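Local coordinates for protein Alpha/beta hydrolase (Paenibacillus sp. VTT E-133280, PDB 6TJ2) that probably hydrolyses methyl salicylate to salicylic acid, as an extracellular alpha/beta-hydrolase esterase related to tobacco salicylic acid binding protein 2, at residues N172-T176 against P204-L210; H51-A57 against E78-G83; G120-Q124 against F139-P145. All coordinates share one frame. Residues are numbered along the deposited sequence.

How the contacts relate
Following the chain from the N terminus, contact 2 comes first. It joins the loop after strand 46-50 to the loop after strand 73-75 and closes about twenty residues, including helix 61-69. Contact 3 follows. It packs helix 119-129, which connects strands 111-117 and 134-139 in a beta-alpha-beta crossover, against the chain leaving the second strand. Contact 1 is last and pairs strands 174-175 and 205-206 around a mostly helical excursion. The three loops lie in series; none nests in or crosses another. Contacts 1 and 2 touch: Glu-205 OE2 lies 2.7 Å from His-82 NE2, and Glu-205 OE1 2.9 Å from Trp-54 N. Contact 3 touches neither.

Contact 1 (N172-T176 against P204-L210); sequences NNTIT and PEPATPL
Residues 174-175 and 205-206 form a short two-stranded antiparallel sheet. Ile-175 and Glu-205 are the hydrogen-bonded pair, with CA atoms 5.1 Å apart. Ile-175 N donates to Glu-205 O and Glu-205 N to Ile-175 O, both at 2.9 Å. Thr-174 and Pro-206 are the non-hydrogen-bonded pair, CA to CA 4.5 Å. Beyond it Ala-207 N donates to Asn-173 O at 2.9 Å. Asn-173 has positive phi (67°). After strand 205-206 the chain passes into a short, weakly bonded helix. Thr-174 and Pro-206 share one face of the sheet, Ile-175 and Glu-205 the other. Ile-175 (m, t) places CD1 4.1 Å from both Ala-207 CB and Leu-210 CD2. Thr-174 (p) donates from OG1 to Asn-172 OD1 at 2.7 Å. The Glu-205 carboxylate (t, p) bonds outside this pair, to His-82 and Trp-54 N. The pairing closes a mostly helical excursion, 177-203, consistent with the cap of SABP2-like hydrolases. Backbone hydrogen bonds join the strands, and the Glu-205 carboxylate ties them to loops of the central sheet.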
ATOM      1  N   ASN A 172      31.587 -14.940  17.107  1.00 16.13           N
ATOM      2  CA  ASN A 172      32.036 -15.822  16.012  1.00 15.85           C
ATOM      3  C   ASN A 172      31.577 -15.262  14.657  1.00 14.52           C
ATOM      4  O   ASN A 172      31.494 -16.032  13.704  1.00 15.05           O
ATOM      5  CB  ASN A 172      31.591 -17.271  16.188  1.00 16.35           C
ATOM      6  CG  ASN A 172      30.096 -17.438  16.128  1.00 17.75           C
ATOM      7  OD1 ASN A 172      29.343 -16.488  15.906  1.00 15.82           O
ATOM      8  ND2 ASN A 172      29.668 -18.667  16.353  1.00 21.67           N
ATOM      9  N   ASN A 173      31.261 -13.971  14.602  1.00 14.29           N
ATOM     10  CA  ASN A 173      30.939 -13.330  13.310  1.00 12.60           C
ATOM     11  C   ASN A 173      29.629 -13.885  12.746  1.00 12.81           C
ATOM     12  O   ASN A 173      29.519 -13.886  11.528  1.00 13.35           O
ATOM     13  CB  ASN A 173      32.060 -13.448  12.293  1.00 13.70           C
ATOM     14  CG  ASN A 173      31.952 -12.465  11.153  1.00 12.90           C
ATOM     15  OD1 ASN A 173      32.144 -12.835   9.971  1.00 15.43           O
ATOM     16  ND2 ASN A 173      31.688 -11.220  11.475  1.00 13.53           N
ATOM     17  N   THR A 174      28.655 -14.176  13.587  1.00 12.13           N
ATOM     18  CA  THR A 174      27.332 -14.609  13.110  1.00 12.48           C
ATOM     19  C   THR A 174      26.247 -13.757  13.738  1.00 12.88           C
ATOM     20  O   THR A 174      26.436 -13.128  14.803  1.00 13.28           O
ATOM     21  CB  THR A 174      27.052 -16.089  13.322  1.00 13.59           C
ATOM     22  OG1 THR A 174      26.974 -16.421  14.717  1.00 13.53           O
ATOM     23  CG2 THR A 174      28.093 -16.976  12.651  1.00 14.38           C
ATOM     24  N   ILE A 175      25.107 -13.712  13.058  1.00 11.95           N
ATOM     25  CA  ILE A 175      23.911 -13.053  13.608  1.00 11.85           C
ATOM     26  C   ILE A 175      22.816 -14.085  13.708  1.00 11.78           C
ATOM     27  O   ILE A 175      22.420 -14.696  12.704  1.00 11.75           O
ATOM     28  CB  ILE A 175      23.458 -11.908  12.688  1.00 11.74           C
ATOM     29  CG1 ILE A 175      24.522 -10.808  12.654  1.00 13.69           C
ATOM     30  CG2 ILE A 175      22.113 -11.377  13.158  1.00 12.55           C
ATOM     31  CD1 ILE A 175      24.298  -9.772  11.536  1.00 15.32           C
ATOM     32  N   THR A 176      22.335 -14.274  14.929  1.00 11.47           N
ATOM     33  CA  THR A 176      21.158 -15.108  15.204  1.00 12.50           C
ATOM     34  C   THR A 176      19.981 -14.182  15.457  1.00 12.19           C
ATOM     35  O   THR A 176      20.060 -13.372  16.398  1.00 13.22           O
ATOM     36  CB  THR A 176      21.386 -16.063  16.372  1.00 14.11           C
ATOM     37  OG1 THR A 176      22.519 -16.891  16.078  1.00 14.95           O
ATOM     38  CG2 THR A 176      20.175 -16.917  16.658  1.00 15.21           C
ATOM     39  N   PRO A 204      21.841 -19.301  12.006  1.00 12.96           N
ATOM     40  CA  PRO A 204      22.625 -18.072  12.148  1.00 12.18           C
ATOM     41  C   PRO A 204      23.277 -17.702  10.833  1.00 12.01           C
ATOM     42  O   PRO A 204      23.668 -18.583  10.048  1.00 13.87           O
ATOM     43  CB  PRO A 204      23.705 -18.445  13.197  1.00 12.73           C
ATOM     44  CG  PRO A 204      23.046 -19.559  13.994  1.00 15.34           C
ATOM     45  CD  PRO A 204      22.285 -20.365  12.956  1.00 13.96           C
ATOM     46  N   GLU A 205      23.444 -16.418  10.616  1.00 11.48           N
ATOM     47  CA  GLU A 205      23.966 -15.887   9.358  1.00 10.89           C
ATOM     48  C   GLU A 205      25.413 -15.453   9.538  1.00 10.91           C
ATOM     49  O   GLU A 205      25.707 -14.574  10.358  1.00 11.65           O
ATOM     50  CB  GLU A 205      23.129 -14.690   8.902  1.00 11.35           C
ATOM     51  CG  GLU A 205      23.533 -14.183   7.514  1.00 11.89           C
ATOM     52  CD  GLU A 205      23.148 -15.119   6.376  1.00 11.19           C
ATOM     53  OE1 GLU A 205      22.553 -16.185   6.593  1.00 12.11           O
ATOM     54  OE2 GLU A 205      23.507 -14.795   5.200  1.00 12.56           O
ATOM     55  N   PRO A 206      26.329 -15.914   8.675  1.00 11.86           N
ATOM     56  CA  PRO A 206      27.686 -15.344   8.650  1.00 12.24           C
ATOM     57  C   PRO A 206      27.619 -13.863   8.284  1.00 12.36           C
ATOM     58  O   PRO A 206      26.952 -13.492   7.305  1.00 11.78           O
ATOM     59  CB  PRO A 206      28.402 -16.119   7.558  1.00 13.29           C
ATOM     60  CG  PRO A 206      27.608 -17.371   7.343  1.00 14.70           C
ATOM     61  CD  PRO A 206      26.178 -17.004   7.710  1.00 12.60           C
ATOM     62  N   ALA A 207      28.247 -12.986   9.068  1.00 11.67           N
ATOM     63  CA  ALA A 207      27.868 -11.572   9.042  1.00 13.37           C
ATOM     64  C   ALA A 207      28.609 -10.771   7.972  1.00 12.94           C
ATOM     65  O   ALA A 207      28.091  -9.731   7.562  1.00 14.02           O
ATOM     66  CB  ALA A 207      28.101 -10.931  10.386  1.00 13.98           C
ATOM     67  N   THR A 208      29.802 -11.145   7.557  1.00 12.17           N
ATOM     68  CA  THR A 208      30.612 -10.261   6.696  1.00 12.02           C
ATOM     69  C   THR A 208      29.858  -9.807   5.451  1.00 12.11           C
ATOM     70  O   THR A 208      29.862  -8.617   5.139  1.00 12.44           O
ATOM     71  CB  THR A 208      31.974 -10.857   6.385  1.00 12.58           C
ATOM     72  OG1 THR A 208      32.654 -11.038   7.633  1.00 13.81           O
ATOM     73  CG2 THR A 208      32.727 -10.052   5.358  1.00 14.23           C
ATOM     74  N   PRO A 209      29.174 -10.687   4.700  1.00 11.40           N
ATOM     75  CA  PRO A 209      28.567 -10.262   3.455  1.00 11.51           C
ATOM     76  C   PRO A 209      27.457  -9.228   3.648  1.00 11.77           C
ATOM     77  O   PRO A 209      27.134  -8.560   2.648  1.00 13.00           O
ATOM     78  CB  PRO A 209      28.027 -11.565   2.844  1.00 11.32           C
ATOM     79  CG  PRO A 209      28.896 -12.631   3.455  1.00 11.40           C
ATOM     80  CD  PRO A 209      29.118 -12.143   4.883  1.00 12.12           C
ATOM     81  N   LEU A 210      26.869  -9.164   4.803  1.00 10.91           N
ATOM     82  CA  LEU A 210      25.778  -8.184   5.052  1.00 11.72           C
ATOM     83  C   LEU A 210      26.351  -6.778   5.183  1.00 13.44           C
ATOM     84  O   LEU A 210      25.635  -5.813   4.935  1.00 13.10           O
ATOM     85  CB  LEU A 210      25.018  -8.582   6.307  1.00 13.03           C
ATOM     86  CG  LEU A 210      23.985  -9.697   6.152  1.00 16.63           C
ATOM     87  CD1 LEU A 210      24.591 -10.983   5.606  1.00 19.23           C
ATOM     88  CD2 LEU A 210      23.343  -9.968   7.518  1.00 18.74           C
TER

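Contact 2 (H51-A57 against E78-G83); sequences HGSWATA and EYAGHG
Both segments are irregular loops, each following a strand of the central parallel sheet. The CA atoms of Ala-57 and Glu-78 lie 5.2 Å apart, as do those of Thr-56 and Gly-83. Tyr-79 to His-82 make a type II turn, with Gly-81 at phi 71°. His-51 (chi1 p, chi2 76°) is the central side chain. Its ring makes an offset stack with that of Tyr-79 (p, chi2 71°), centroids 4.2 Å apart and planes at 16°. His-51 ND1 donates to Gly-52 O at 2.7 Å, and His-51 NE2 to Glu-78 OE2 at 2.6 Å. Tyr-79 OH donates to His-51 O at 2.7 Å. Glu-78 (t, p, chi3 87°) also accepts from Ala-57 N at OE1 (2.9 Å) and from its neighbour Tyr-79 N at OE2 (2.9 Å). His-82 (m, chi2 68°) completes an aromatic cluster, its CD2 3.8 Å from His-51 CE1. His-82 ND1 donates to Ala-80 O at 2.8 Å, while NE2 meets Glu-205. A water donates to Ala-55 O (2.9 Å) and accepts from Gly-83 N (3.1 Å). Helix 92-105 packs on Tyr-79 and His-82. The His-Gly loop after strand 46-50 is probably the oxyanion-hole loop of the alpha/beta-hydrolase fold; Gly-52 lies beside the probable nucleophile elbow. With both ring nitrogens donating, His-51 is probably protonated, and its positive charge would be balanced by Glu-78.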
ATOM      1  N   HIS A  51      18.241 -17.880  -2.368  1.00  9.86           N
ATOM      2  CA  HIS A  51      17.733 -17.567  -1.032  1.00  9.99           C
ATOM      3  C   HIS A  51      18.521 -16.400  -0.424  1.00  9.85           C
ATOM      4  O   HIS A  51      19.624 -16.078  -0.890  1.00 10.16           O
ATOM      5  CB  HIS A  51      17.726 -18.769  -0.113  1.00  9.81           C
ATOM      6  CG  HIS A  51      19.082 -19.277   0.303  1.00 10.27           C
ATOM      7  ND1 HIS A  51      19.844 -18.635   1.259  1.00 11.29           N
ATOM      8  CD2 HIS A  51      19.824 -20.314  -0.138  1.00 11.08           C
ATOM      9  CE1 HIS A  51      20.980 -19.305   1.434  1.00 11.56           C
ATOM     10  NE2 HIS A  51      21.002 -20.328   0.589  1.00 11.28           N
ATOM     11  N   GLY A  52      17.991 -15.897   0.665  1.00 10.66           N
ATOM     12  CA  GLY A  52      18.629 -14.842   1.429  1.00 10.29           C
ATOM     13  C   GLY A  52      19.187 -15.330   2.741  1.00 10.23           C
ATOM     14  O   GLY A  52      19.538 -16.520   2.893  1.00 10.42           O
ATOM     15  N   SER A  53      19.383 -14.419   3.666  1.00 11.25           N
ATOM     16  CA  SER A  53      20.036 -14.708   4.958  1.00 10.45           C
ATOM     17  C   SER A  53      19.100 -15.500   5.873  1.00 10.80           C
ATOM     18  O   SER A  53      17.835 -15.492   5.718  1.00 11.56           O
ATOM     19  CB  SER A  53      20.499 -13.449   5.622  1.00 11.12           C
ATOM     20  OG  SER A  53      21.440 -12.766   4.844  1.00 12.24           O
ATOM     21  N   TRP A  54      19.676 -16.209   6.828  1.00 10.85           N
ATOM     22  CA  TRP A  54      18.905 -16.984   7.820  1.00 10.83           C
ATOM     23  C   TRP A  54      18.058 -18.021   7.051  1.00 10.90           C
ATOM     24  O   TRP A  54      16.905 -18.242   7.422  1.00 11.50           O
ATOM     25  CB  TRP A  54      18.072 -16.099   8.729  1.00 11.47           C
ATOM     26  CG  TRP A  54      18.866 -15.050   9.413  1.00 11.45           C
ATOM     27  CD1 TRP A  54      19.812 -15.236  10.384  1.00 11.97           C
ATOM     28  CD2 TRP A  54      18.941 -13.661   9.087  1.00 11.12           C
ATOM     29  NE1 TRP A  54      20.411 -14.051  10.714  1.00 12.34           N
ATOM     30  CE2 TRP A  54      19.890 -13.054   9.927  1.00 12.03           C
ATOM     31  CE3 TRP A  54      18.207 -12.869   8.184  1.00 11.34           C
ATOM     32  CZ2 TRP A  54      20.198 -11.694   9.818  1.00 12.99           C
ATOM     33  CZ3 TRP A  54      18.502 -11.533   8.110  1.00 11.76           C
ATOM     34  CH2 TRP A  54      19.466 -10.969   8.909  1.00 13.24           C
ATOM     35  N   ALA A  55      18.597 -18.598   6.011  1.00 11.22           N
ATOM     36  CA  ALA A  55      17.862 -19.502   5.126  1.00 11.36           C
ATOM     37  C   ALA A  55      18.876 -20.383   4.416  1.00 11.97           C
ATOM     38  O   ALA A  55      20.058 -20.079   4.325  1.00 11.62           O
ATOM     39  CB  ALA A  55      17.013 -18.755   4.156  1.00 11.82           C
ATOM     40  N   THR A  56      18.402 -21.475   3.875  1.00 11.94           N
ATOM     41  CA  THR A  56      19.154 -22.390   3.008  1.00 12.19           C
ATOM     42  C   THR A  56      18.378 -22.558   1.697  1.00 11.74           C
ATOM     43  O   THR A  56      17.274 -21.999   1.508  1.00 12.11           O
ATOM     44  CB  THR A  56      19.329 -23.761   3.668  1.00 12.85           C
ATOM     45  OG1 THR A  56      18.069 -24.427   3.756  1.00 15.70           O
ATOM     46  CG2 THR A  56      19.923 -23.661   5.056  1.00 15.65           C
ATOM     47  N   ALA A  57      18.923 -23.343   0.786  1.00 11.84           N
ATOM     48  CA  ALA A  57      18.214 -23.665  -0.480  1.00 12.27           C
ATOM     49  C   ALA A  57      16.853 -24.302  -0.185  1.00 12.53           C
ATOM     50  O   ALA A  57      15.950 -24.198  -1.045  1.00 12.97           O
ATOM     51  CB  ALA A  57      19.095 -24.611  -1.284  1.00 12.93           C
ATOM     52  N   GLU A  78      22.595 -24.030  -3.449  1.00 11.81           N
ATOM     53  CA  GLU A  78      23.149 -23.541  -2.183  1.00 11.89           C
ATOM     54  C   GLU A  78      24.423 -22.729  -2.498  1.00 11.57           C
ATOM     55  O   GLU A  78      24.979 -22.830  -3.625  1.00 14.62           O
ATOM     56  CB  GLU A  78      23.509 -24.712  -1.272  1.00 11.39           C
ATOM     57  CG  GLU A  78      23.816 -24.313   0.151  1.00 11.92           C
ATOM     58  CD  GLU A  78      22.714 -23.408   0.649  1.00 13.30           C
ATOM     59  OE1 GLU A  78      21.708 -23.976   1.146  1.00 13.23           O
ATOM     60  OE2 GLU A  78      22.888 -22.174   0.605  1.00 11.90           O
ATOM     61  N   TYR A  79      24.815 -21.864  -1.576  1.00 10.90           N
ATOM     62  CA  TYR A  79      25.982 -20.993  -1.811  1.00 11.71           C
ATOM     63  C   TYR A  79      26.904 -20.987  -0.595  1.00 11.13           C
ATOM     64  O   TYR A  79      26.530 -21.453   0.431  1.00 11.66           O
ATOM     65  CB  TYR A  79      25.537 -19.633  -2.349  1.00 11.20           C
ATOM     66  CG  TYR A  79      24.570 -18.809  -1.531  1.00 11.54           C
ATOM     67  CD1 TYR A  79      24.932 -18.195  -0.345  1.00 11.73           C
ATOM     68  CD2 TYR A  79      23.307 -18.555  -2.023  1.00 11.42           C
ATOM     69  CE1 TYR A  79      24.053 -17.357   0.329  1.00 11.93           C
ATOM     70  CE2 TYR A  79      22.416 -17.727  -1.359  1.00 11.57           C
ATOM     71  CZ  TYR A  79      22.789 -17.123  -0.182  1.00 11.17           C
ATOM     72  OH  TYR A  79      21.946 -16.282   0.458  1.00 12.05           O
ATOM     73  N   ALA A  80      28.059 -20.376  -0.791  1.00 11.36           N
ATOM     74  CA  ALA A  80      29.176 -20.484   0.164  1.00 11.82           C
ATOM     75  C   ALA A  80      28.740 -20.030   1.556  1.00 11.50           C
ATOM     76  O   ALA A  80      27.992 -19.053   1.717  1.00 11.32           O
ATOM     77  CB  ALA A  80      30.361 -19.712  -0.310  1.00 12.92           C
ATOM     78  N   GLY A  81      29.180 -20.784   2.564  1.00 12.42           N
ATOM     79  CA  GLY A  81      28.939 -20.467   3.969  1.00 13.19           C
ATOM     80  C   GLY A  81      27.504 -20.666   4.412  1.00 13.50           C
ATOM     81  O   GLY A  81      27.145 -20.288   5.535  1.00 14.31           O
ATOM     82  N   HIS A  82      26.689 -21.278   3.557  1.00 12.10           N
ATOM     83  CA  HIS A  82      25.274 -21.547   3.840  1.00 12.32           C
ATOM     84  C   HIS A  82      24.987 -23.019   3.578  1.00 13.00           C
ATOM     85  O   HIS A  82      25.789 -23.732   2.956  1.00 13.18           O
ATOM     86  CB  HIS A  82      24.364 -20.634   3.017  1.00 12.07           C
ATOM     87  CG  HIS A  82      24.520 -19.198   3.374  1.00 12.93           C
ATOM     88  ND1 HIS A  82      25.671 -18.469   3.113  1.00 11.55           N
ATOM     89  CD2 HIS A  82      23.649 -18.360   3.941  1.00 12.62           C
ATOM     90  CE1 HIS A  82      25.471 -17.212   3.563  1.00 11.86           C
ATOM     91  NE2 HIS A  82      24.246 -17.118   4.069  1.00 12.36           N
ATOM     92  N   GLY A  83      23.894 -23.490   4.127  1.00 15.34           N
ATOM     93  CA  GLY A  83      23.596 -24.932   4.101  1.00 14.71           C
ATOM     94  C   GLY A  83      24.653 -25.687   4.848  1.00 17.73           C
ATOM     95  O   GLY A  83      25.024 -25.302   5.975  1.00 18.61           O
TER
HETATM   96  O   HOH W   1      22.378 -21.191   5.568  1.00 18.16           O

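Contact 3 (G120-Q124 against F139-P145); sequences GSVIQ and FFDAFAP
Residues 120-124 lie near the start of helix 119-129, which follows the probable nucleophile elbow, a GxSxG motif with Ser-117 at its centre. Residues 139-145 are the end of strand 134-139 and the loop after it, with a corner at Phe-140 and Asp-141, the latter at phi 49°. The CA atoms of Gly-120 and Ala-142 come within 4.8 Å. Gly-120 CA lies 3.8 Å from Ala-142 CB and makes a CA-H...O contact with Phe-143 O at 3.2 Å. A CB here would clash with both Phe-143 O and Ala-142 CB, so the close approach depends on glycine. Gly-120 O also touches Phe-139 CE1 at 3.5 Å and accepts the helical bond from Gln-124 N at 3.1 Å. Ser-121 (p) brings CB to 4.3 Å from Pro-145 CD; its hydroxyl bonds to Phe-118 O and His-92. Ile-123 (p, t) sets CD1 over the face of the Phe-139 ring, a CH-pi contact 3.8 Å from the centroid. Phe-139 (m, chi2 -103°) meets Gln-124 CG with its ring edge, its CZ 3.8 Å from that CG. Gln-124 (m, t, chi3 -52°) extends to Pro-145. Its NE2 donates to Pro-145 O at 3.0 Å, an oxygen that also bonds to Tyr-220. Here the helix following the probable nucleophile elbow packs on the end of strand 134-139 and the loop beyond it, in the core of the alpha/beta-hydrolase fold. Apolar packing around Phe-139 is joined by one direct hydrogen bond, from Gln-124 NE2. Phe-143 O is buried without a hydrogen-bond partner; it meets the CA-H of Gly-120 instead.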
ATOM      1  N   GLY A 120      18.893 -10.584  -3.109  1.00 10.64           N
ATOM      2  CA  GLY A 120      18.932  -9.505  -4.108  1.00 10.11           C
ATOM      3  C   GLY A 120      20.324  -8.992  -4.376  1.00  9.52           C
ATOM      4  O   GLY A 120      20.665  -8.672  -5.531  1.00 11.02           O
ATOM      5  N   SER A 121      21.141  -8.899  -3.342  1.00 10.97           N
ATOM      6  CA  SER A 121      22.535  -8.447  -3.537  1.00 10.83           C
ATOM      7  C   SER A 121      23.348  -9.475  -4.316  1.00 10.07           C
ATOM      8  O   SER A 121      24.216  -9.089  -5.148  1.00 10.97           O
ATOM      9  CB  SER A 121      23.218  -8.072  -2.261  1.00 11.94           C
ATOM     10  OG  SER A 121      23.529  -9.187  -1.463  1.00 11.26           O
ATOM     11  N   VAL A 122      23.050 -10.740  -4.134  1.00 10.04           N
ATOM     12  CA  VAL A 122      23.711 -11.850  -4.831  1.00 11.01           C
ATOM     13  C   VAL A 122      23.285 -11.876  -6.292  1.00  9.66           C
ATOM     14  O   VAL A 122      24.145 -12.060  -7.179  1.00 10.78           O
ATOM     15  CB  VAL A 122      23.432 -13.169  -4.115  1.00 10.69           C
ATOM     16  CG1 VAL A 122      24.121 -14.308  -4.871  1.00 11.28           C
ATOM     17  CG2 VAL A 122      23.908 -13.118  -2.661  1.00 11.70           C
ATOM     18  N   ILE A 123      22.007 -11.678  -6.604  1.00 10.05           N
ATOM     19  CA  ILE A 123      21.634 -11.631  -8.032  1.00 10.49           C
ATOM     20  C   ILE A 123      22.291 -10.434  -8.713  1.00  9.76           C
ATOM     21  O   ILE A 123      22.653 -10.522  -9.917  1.00 11.25           O
ATOM     22  CB  ILE A 123      20.137 -11.744  -8.320  1.00 10.73           C
ATOM     23  CG1 ILE A 123      19.365 -10.487  -7.922  1.00 11.14           C
ATOM     24  CG2 ILE A 123      19.608 -13.007  -7.648  1.00 10.50           C
ATOM     25  CD1 ILE A 123      17.859 -10.656  -7.967  1.00 11.17           C
ATOM     26  N   GLN A 124      22.477  -9.298  -7.997  1.00 10.47           N
ATOM     27  CA  GLN A 124      23.207  -8.161  -8.608  1.00 10.91           C
ATOM     28  C   GLN A 124      24.627  -8.579  -8.971  1.00 10.45           C
ATOM     29  O   GLN A 124      25.074  -8.322 -10.110  1.00 12.37           O
ATOM     30  CB  GLN A 124      23.209  -6.972  -7.662  1.00 11.25           C
ATOM     31  CG  GLN A 124      21.853  -6.290  -7.480  1.00 11.85           C
ATOM     32  CD  GLN A 124      21.954  -5.255  -6.388  1.00 13.60           C
ATOM     33  OE1 GLN A 124      22.417  -5.569  -5.268  1.00 14.00           O
ATOM     34  NE2 GLN A 124      21.580  -4.007  -6.685  1.00 13.73           N
ATOM     35  N   PHE A 139      13.647  -9.414  -8.363  1.00  9.67           N
ATOM     36  CA  PHE A 139      13.862  -9.132  -6.938  1.00 10.39           C
ATOM     37  C   PHE A 139      12.585  -9.438  -6.194  1.00 10.66           C
ATOM     38  O   PHE A 139      11.572  -8.764  -6.429  1.00 11.90           O
ATOM     39  CB  PHE A 139      14.244  -7.672  -6.735  1.00  9.84           C
ATOM     40  CG  PHE A 139      15.599  -7.330  -7.286  1.00 10.22           C
ATOM     41  CD1 PHE A 139      16.683  -7.178  -6.432  1.00 11.14           C
ATOM     42  CD2 PHE A 139      15.823  -7.159  -8.626  1.00 11.20           C
ATOM     43  CE1 PHE A 139      17.940  -6.896  -6.933  1.00 10.37           C
ATOM     44  CE2 PHE A 139      17.070  -6.881  -9.144  1.00 11.90           C
ATOM     45  CZ  PHE A 139      18.140  -6.795  -8.284  1.00 11.42           C
ATOM     46  N   PHE A 140      12.547 -10.417  -5.338  1.00  9.97           N
ATOM     47  CA  PHE A 140      11.386 -10.877  -4.556  1.00 10.30           C
ATOM     48  C   PHE A 140      11.584 -10.486  -3.105  1.00 11.28           C
ATOM     49  O   PHE A 140      12.387 -11.117  -2.430  1.00 10.69           O
ATOM     50  CB  PHE A 140      11.137 -12.364  -4.778  1.00 11.04           C
ATOM     51  CG  PHE A 140      10.206 -13.030  -3.803  1.00 11.71           C
ATOM     52  CD1 PHE A 140      10.373 -14.365  -3.447  1.00 14.66           C
ATOM     53  CD2 PHE A 140       9.140 -12.337  -3.247  1.00 13.37           C
ATOM     54  CE1 PHE A 140       9.549 -14.935  -2.489  1.00 15.97           C
ATOM     55  CE2 PHE A 140       8.347 -12.904  -2.271  1.00 15.99           C
ATOM     56  CZ  PHE A 140       8.550 -14.222  -1.897  1.00 16.62           C
ATOM     57  N   ASP A 141      10.982  -9.371  -2.664  1.00 10.15           N
ATOM     58  CA  ASP A 141      11.134  -8.908  -1.271  1.00  9.87           C
ATOM     59  C   ASP A 141      12.634  -8.937  -0.962  1.00  9.88           C
ATOM     60  O   ASP A 141      13.068  -9.518   0.050  1.00 11.24           O
ATOM     61  CB  ASP A 141      10.301  -9.712  -0.290  1.00 10.86           C
ATOM     62  CG  ASP A 141       8.822  -9.468  -0.441  1.00 13.59           C
ATOM     63  OD1 ASP A 141       8.446  -8.622  -1.191  1.00 16.30           O
ATOM     64  OD2 ASP A 141       8.043 -10.097   0.311  1.00 15.16           O
ATOM     65  N   ALA A 142      13.375  -8.287  -1.847  1.00 10.66           N
ATOM     66  CA  ALA A 142      14.830  -8.358  -1.879  1.00 11.13           C
ATOM     67  C   ALA A 142      15.451  -6.971  -1.777  1.00 11.20           C
ATOM     68  O   ALA A 142      14.867  -5.947  -2.168  1.00 11.61           O
ATOM     69  CB  ALA A 142      15.337  -9.090  -3.105  1.00 12.04           C
ATOM     70  N   PHE A 143      16.653  -6.946  -1.255  1.00 10.80           N
ATOM     71  CA  PHE A 143      17.462  -5.719  -1.217  1.00 11.54           C
ATOM     72  C   PHE A 143      18.065  -5.481  -2.584  1.00 13.30           C
ATOM     73  O   PHE A 143      18.440  -6.433  -3.311  1.00 12.91           O
ATOM     74  CB  PHE A 143      18.556  -5.853  -0.156  1.00 13.03           C
ATOM     75  CG  PHE A 143      17.991  -6.078   1.211  1.00 13.96           C
ATOM     76  CD1 PHE A 143      17.370  -5.021   1.862  1.00 16.95           C
ATOM     77  CD2 PHE A 143      17.985  -7.330   1.813  1.00 15.40           C
ATOM     78  CE1 PHE A 143      16.781  -5.229   3.111  1.00 18.00           C
ATOM     79  CE2 PHE A 143      17.358  -7.530   3.028  1.00 16.46           C
ATOM     80  CZ  PHE A 143      16.811  -6.479   3.695  1.00 18.41           C
ATOM     81  N   ALA A 144      18.208  -4.218  -2.950  1.00 12.47           N
ATOM     82  CA  ALA A 144      18.901  -3.795  -4.178  1.00 11.87           C
ATOM     83  C   ALA A 144      19.808  -2.639  -3.815  1.00 12.73           C
ATOM     84  O   ALA A 144      19.486  -1.495  -4.149  1.00 13.00           O
ATOM     85  CB  ALA A 144      17.856  -3.453  -5.219  1.00 13.69           C
ATOM     86  N   PRO A 145      20.902  -2.878  -3.085  1.00 12.51           N
ATOM     87  CA  PRO A 145      21.782  -1.769  -2.741  1.00 12.14           C
ATOM     88  C   PRO A 145      22.202  -1.029  -4.013  1.00 13.38           C
ATOM     89  O   PRO A 145      22.363  -1.597  -5.090  1.00 13.45           O
ATOM     90  CB  PRO A 145      22.995  -2.417  -2.074  1.00 14.17           C
ATOM     91  CG  PRO A 145      22.424  -3.736  -1.582  1.00 17.48           C
ATOM     92  CD  PRO A 145      21.385  -4.183  -2.588  1.00 12.55           C
TER